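Local structure of C-glycoside 3-oxidase (Microbacterium trichothecenolyticum, 7DVE) at residues Ala299-Phe310 with Ala362-Cys373. The protein oxidises the C3 hydroxyl of the sugar of C-glycosides such as mangiferin and isoorientin with the help of FAD, passing the electrons to oxygen to give hydrogen peroxide. Numbering follows the deposited sequence.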
loop_
_atom_site.group_PDB
_atom_site.type_symbol
_atom_site.label_atom_id
_atom_site.label_comp_id
_atom_site.label_asym_id
_atom_site.label_seq_id
_atom_site.Cartn_x
_atom_site.Cartn_y
_atom_site.Cartn_z
ATOM N N ALA A 299 -13.470 -3.786 -2.917
ATOM C CA ALA A 299 -13.914 -4.699 -3.973
ATOM C C ALA A 299 -13.469 -4.170 -5.336
ATOM O O ALA A 299 -13.616 -2.980 -5.630
ATOM C CB ALA A 299 -15.434 -4.867 -3.925
ATOM N N GLN A 300 -12.893 -5.056 -6.155
ATOM C CA GLN A 300 -12.219 -4.672 -7.390
ATOM C C GLN A 300 -12.895 -5.344 -8.576
ATOM O O GLN A 300 -13.114 -6.568 -8.565
ATOM C CB GLN A 300 -10.744 -5.061 -7.336
ATOM C CG GLN A 300 -9.965 -4.764 -8.621
ATOM C CD GLN A 300 -8.477 -5.103 -8.534
ATOM O OE1 GLN A 300 -8.037 -5.924 -7.719
ATOM N NE2 GLN A 300 -7.707 -4.483 -9.390
ATOM N N ILE A 301 -13.239 -4.544 -9.580
ATOM C CA ILE A 301 -13.886 -5.007 -10.805
ATOM C C ILE A 301 -12.935 -4.683 -11.947
ATOM O O ILE A 301 -12.437 -3.559 -12.034
ATOM C CB ILE A 301 -15.258 -4.338 -11.029
ATOM C CG1 ILE A 301 -16.236 -4.655 -9.885
ATOM C CG2 ILE A 301 -15.867 -4.810 -12.356
ATOM C CD1 ILE A 301 -16.328 -3.609 -8.779
ATOM N N VAL A 302 -12.669 -5.660 -12.809
ATOM C CA VAL A 302 -11.667 -5.514 -13.860
ATOM C C VAL A 302 -12.303 -5.807 -15.212
ATOM O O VAL A 302 -13.302 -6.524 -15.332
ATOM C CB VAL A 302 -10.445 -6.440 -13.650
ATOM C CG1 VAL A 302 -9.701 -6.083 -12.363
ATOM C CG2 VAL A 302 -10.879 -7.918 -13.671
ATOM N N PHE A 303 -11.667 -5.280 -16.240
ATOM C CA PHE A 303 -12.202 -5.332 -17.591
ATOM C C PHE A 303 -11.018 -5.130 -18.523
ATOM O O PHE A 303 -10.043 -4.497 -18.143
ATOM C CB PHE A 303 -13.242 -4.222 -17.769
ATOM C CG PHE A 303 -14.242 -4.473 -18.843
ATOM C CD1 PHE A 303 -14.766 -5.734 -19.046
ATOM C CD2 PHE A 303 -14.685 -3.420 -19.640
ATOM C CE1 PHE A 303 -15.753 -5.959 -20.035
ATOM C CE2 PHE A 303 -15.640 -3.625 -20.640
ATOM C CZ PHE A 303 -16.178 -4.911 -20.833
ATOM N N ALA A 304 -11.099 -5.636 -19.735
ATOM C CA ALA A 304 -10.015 -5.467 -20.692
ATOM C C ALA A 304 -10.610 -5.095 -22.035
ATOM O O ALA A 304 -11.632 -5.666 -22.433
ATOM C CB ALA A 304 -9.179 -6.757 -20.825
ATOM N N VAL A 305 -9.989 -4.136 -22.738
ATOM C CA VAL A 305 -10.504 -3.719 -24.043
ATOM C C VAL A 305 -9.368 -3.550 -25.050
ATOM O O VAL A 305 -8.230 -3.223 -24.703
ATOM C CB VAL A 305 -11.359 -2.425 -23.980
ATOM C CG1 VAL A 305 -12.440 -2.530 -22.907
ATOM C CG2 VAL A 305 -10.487 -1.209 -23.750
ATOM N N ARG A 306 -9.689 -3.817 -26.312
ATOM C CA ARG A 306 -8.808 -3.546 -27.433
ATOM C C ARG A 306 -9.110 -2.157 -27.979
ATOM O O ARG A 306 -10.208 -1.910 -28.493
ATOM C CB ARG A 306 -8.986 -4.598 -28.524
ATOM C CG ARG A 306 -8.148 -4.326 -29.761
ATOM C CD ARG A 306 -8.454 -5.339 -30.864
ATOM N NE ARG A 306 -7.461 -6.404 -30.797
ATOM C CZ ARG A 306 -7.664 -7.577 -30.217
ATOM N NH1 ARG A 306 -8.861 -7.924 -29.760
ATOM N NH2 ARG A 306 -6.639 -8.416 -30.078
ATOM N N MET A 307 -8.143 -1.257 -27.876
ATOM C CA MET A 307 -8.335 0.103 -28.378
ATOM C C MET A 307 -8.555 0.120 -29.891
ATOM O O MET A 307 -7.835 -0.538 -30.649
ATOM C CB MET A 307 -7.127 0.956 -28.020
ATOM C CG MET A 307 -7.289 1.640 -26.689
ATOM S SD MET A 307 -6.099 2.949 -26.447
ATOM C CE MET A 307 -4.743 2.465 -27.495
ATOM N N ARG A 308 -9.552 0.883 -30.329
ATOM C CA ARG A 308 -9.849 1.051 -31.745
ATOM C C ARG A 308 -9.078 2.252 -32.310
ATOM O O ARG A 308 -8.554 3.091 -31.569
ATOM C CB ARG A 308 -11.356 1.260 -31.941
ATOM C CG ARG A 308 -11.915 2.393 -31.042
ATOM C CD ARG A 308 -13.348 2.841 -31.385
ATOM N NE ARG A 308 -14.321 1.832 -30.970
ATOM C CZ ARG A 308 -15.006 1.865 -29.831
ATOM N NH1 ARG A 308 -14.821 2.830 -28.936
ATOM N NH2 ARG A 308 -15.869 0.883 -29.565
ATOM N N ASP A 309 -9.049 2.344 -33.645
ATOM C CA ASP A 309 -8.431 3.458 -34.382
ATOM C C ASP A 309 -7.048 3.780 -33.833
ATOM O O ASP A 309 -6.782 4.850 -33.290
ATOM C CB ASP A 309 -9.320 4.694 -34.364
ATOM C CG ASP A 309 -10.716 4.398 -34.839
ATOM O OD1 ASP A 309 -10.886 3.435 -35.640
ATOM O OD2 ASP A 309 -11.633 5.120 -34.387
ATOM N N PHE A 310 -6.175 2.818 -33.998
ATOM C CA PHE A 310 -4.909 2.736 -33.291
ATOM C C PHE A 310 -3.833 2.868 -34.356
ATOM O O PHE A 310 -3.538 1.902 -35.067
ATOM C CB PHE A 310 -4.846 1.402 -32.553
ATOM C CG PHE A 310 -3.635 1.212 -31.709
ATOM C CD1 PHE A 310 -3.518 1.843 -30.486
ATOM C CD2 PHE A 310 -2.617 0.370 -32.127
ATOM C CE1 PHE A 310 -2.399 1.641 -29.683
ATOM C CE2 PHE A 310 -1.489 0.166 -31.337
ATOM C CZ PHE A 310 -1.386 0.796 -30.106
ATOM N N ALA A 362 0.240 -5.801 -32.360
ATOM C CA ALA A 362 -0.111 -4.394 -32.144
ATOM C C ALA A 362 0.158 -4.039 -30.696
ATOM O O ALA A 362 -0.768 -3.827 -29.910
ATOM C CB ALA A 362 -1.573 -4.144 -32.507
ATOM N N PRO A 363 1.424 -3.983 -30.290
ATOM C CA PRO A 363 1.726 -3.735 -28.878
ATOM C C PRO A 363 1.124 -2.419 -28.412
ATOM O O PRO A 363 1.102 -1.430 -29.146
ATOM C CB PRO A 363 3.259 -3.711 -28.829
ATOM C CG PRO A 363 3.692 -3.538 -30.223
ATOM C CD PRO A 363 2.645 -4.127 -31.100
ATOM N N GLY A 364 0.594 -2.437 -27.190
ATOM C CA GLY A 364 -0.037 -1.286 -26.596
ATOM C C GLY A 364 -1.525 -1.152 -26.852
ATOM O O GLY A 364 -2.154 -0.279 -26.252
ATOM N N SER A 365 -2.123 -2.000 -27.695
ATOM C CA SER A 365 -3.523 -1.805 -28.064
ATOM C C SER A 365 -4.524 -2.426 -27.089
ATOM O O SER A 365 -5.688 -2.025 -27.101
ATOM C CB SER A 365 -3.777 -2.349 -29.470
ATOM O OG SER A 365 -3.433 -3.710 -29.537
ATOM N N ILE A 366 -4.113 -3.384 -26.263
ATOM C CA ILE A 366 -4.975 -3.966 -25.233
ATOM C C ILE A 366 -4.717 -3.233 -23.930
ATOM O O ILE A 366 -3.569 -3.162 -23.476
ATOM C CB ILE A 366 -4.704 -5.474 -25.054
ATOM C CG1 ILE A 366 -4.745 -6.239 -26.386
ATOM C CG2 ILE A 366 -5.666 -6.061 -24.052
ATOM C CD1 ILE A 366 -5.949 -5.996 -27.192
ATOM N N VAL A 367 -5.777 -2.710 -23.307
ATOM C CA VAL A 367 -5.640 -1.954 -22.064
ATOM C C VAL A 367 -6.572 -2.544 -21.026
ATOM O O VAL A 367 -7.673 -2.992 -21.356
ATOM C CB VAL A 367 -5.937 -0.446 -22.224
ATOM C CG1 VAL A 367 -4.821 0.231 -23.000
ATOM C CG2 VAL A 367 -7.273 -0.239 -22.885
ATOM N N GLY A 368 -6.125 -2.530 -19.768
ATOM C CA GLY A 368 -6.913 -2.985 -18.647
ATOM C C GLY A 368 -7.615 -1.831 -17.960
ATOM O O GLY A 368 -7.155 -0.693 -17.998
ATOM N N LEU A 369 -8.736 -2.145 -17.326
ATOM C CA LEU A 369 -9.480 -1.224 -16.480
ATOM C C LEU A 369 -9.728 -1.869 -15.131
ATOM O O LEU A 369 -10.104 -3.047 -15.061
ATOM C CB LEU A 369 -10.844 -0.856 -17.088
ATOM C CG LEU A 369 -10.842 -0.036 -18.370
ATOM C CD1 LEU A 369 -10.787 -0.960 -19.583
ATOM C CD2 LEU A 369 -12.060 0.868 -18.400
ATOM N N GLY A 370 -9.557 -1.081 -14.065
ATOM C CA GLY A 370 -10.027 -1.468 -12.747
ATOM C C GLY A 370 -10.868 -0.392 -12.073
ATOM O O GLY A 370 -10.489 0.788 -12.025
ATOM N N LEU A 371 -12.017 -0.789 -11.545
ATOM C CA LEU A 371 -12.815 0.046 -10.669
ATOM C C LEU A 371 -12.805 -0.526 -9.257
ATOM O O LEU A 371 -12.851 -1.741 -9.063
ATOM C CB LEU A 371 -14.258 0.184 -11.174
ATOM C CG LEU A 371 -14.649 1.546 -11.794
ATOM C CD1 LEU A 371 -13.879 1.841 -13.088
ATOM C CD2 LEU A 371 -16.175 1.652 -11.987
ATOM N N PHE A 372 -12.742 0.363 -8.276
ATOM C CA PHE A 372 -12.635 0.009 -6.872
ATOM C C PHE A 372 -13.759 0.677 -6.117
ATOM O O PHE A 372 -14.007 1.876 -6.297
ATOM C CB PHE A 372 -11.303 0.467 -6.261
ATOM C CG PHE A 372 -10.094 -0.171 -6.885
ATOM C CD1 PHE A 372 -9.656 0.221 -8.158
ATOM C CD2 PHE A 372 -9.378 -1.148 -6.203
ATOM C CE1 PHE A 372 -8.530 -0.365 -8.757
ATOM C CE2 PHE A 372 -8.240 -1.720 -6.790
ATOM C CZ PHE A 372 -7.817 -1.323 -8.079
ATOM N N CYS A 373 -14.417 -0.104 -5.259
ATOM C CA CYS A 373 -15.524 0.344 -4.432
ATOM C C CYS A 373 -15.058 0.723 -3.033
ATOM O O CYS A 373 -14.070 0.186 -2.521
ATOM C CB CYS A 373 -16.576 -0.754 -4.320
ATOM S SG CYS A 373 -17.314 -1.129 -5.879
#
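Ile301 faces Leu371, Phe303 faces Leu369 and Val305 faces Val367 as hydrogen-bonded pairs of an antiparallel strand pair, 300-307 against 366-373, whose axes run at 159° to each other. The pairing is regular: non-hydrogen-bonded pairs such as Gln300 with Phe372 come between these and send their side chains to the opposite face. Each hydrogen-bonded pair is joined by two N-H...O bonds; the one from Phe303 N to Leu369 O is the most bent, 136° at the hydrogen. Cys373 N to Ala299 O and Met307 N to Ser365 O extend the bonding at the two ends.

On the face of the hydrogen-bonded pairs Val305 CG2 meets Val367 CG2 at 3.5 Å and Ile301 CD1 rests on Cys373 SG. On the other face Gln300 and Phe372 lie side by side: with CG anti to the backbone N (chi1 177°), the extended glutamine puts its CG over the ring, and Gln300 NE2 comes within 3.4 Å of Phe372 CZ. Further along, Ile366 CD1 covers one face of the Arg306 guanidinium, off toward its rim.

Past the strand, Phe310 folds back over the type II turn Ala362-Ser365. Ser365 CB sits over the centre of the Phe310 ring, 3.9 Å from its centroid, while Pro363 O approaches at the edge, 3.5 Å from Phe310 CZ; the ring also stacks with Tyr173. Ala362 O accepts hydrogen bonds from both Ser365 OG (2.7 Å) and Ser365 N, tying the turn's ends together. Replacing Phe310 by alanine would probably open a gap over Ser365 CB and cost Tyr173 its stacking partner.

Strand 427-436 pairs with the other edge of 300-307, and 341-347 with that of 366-373, placing this pair inside the antiparallel sheet of the substrate-binding domain, as in other GMC oxidoreductases. Helix 406-424 packs on the Ile301-Leu369 face; on the opposite face Phe372 meets the ring of His444, the inferred proton acceptor, near the flavin.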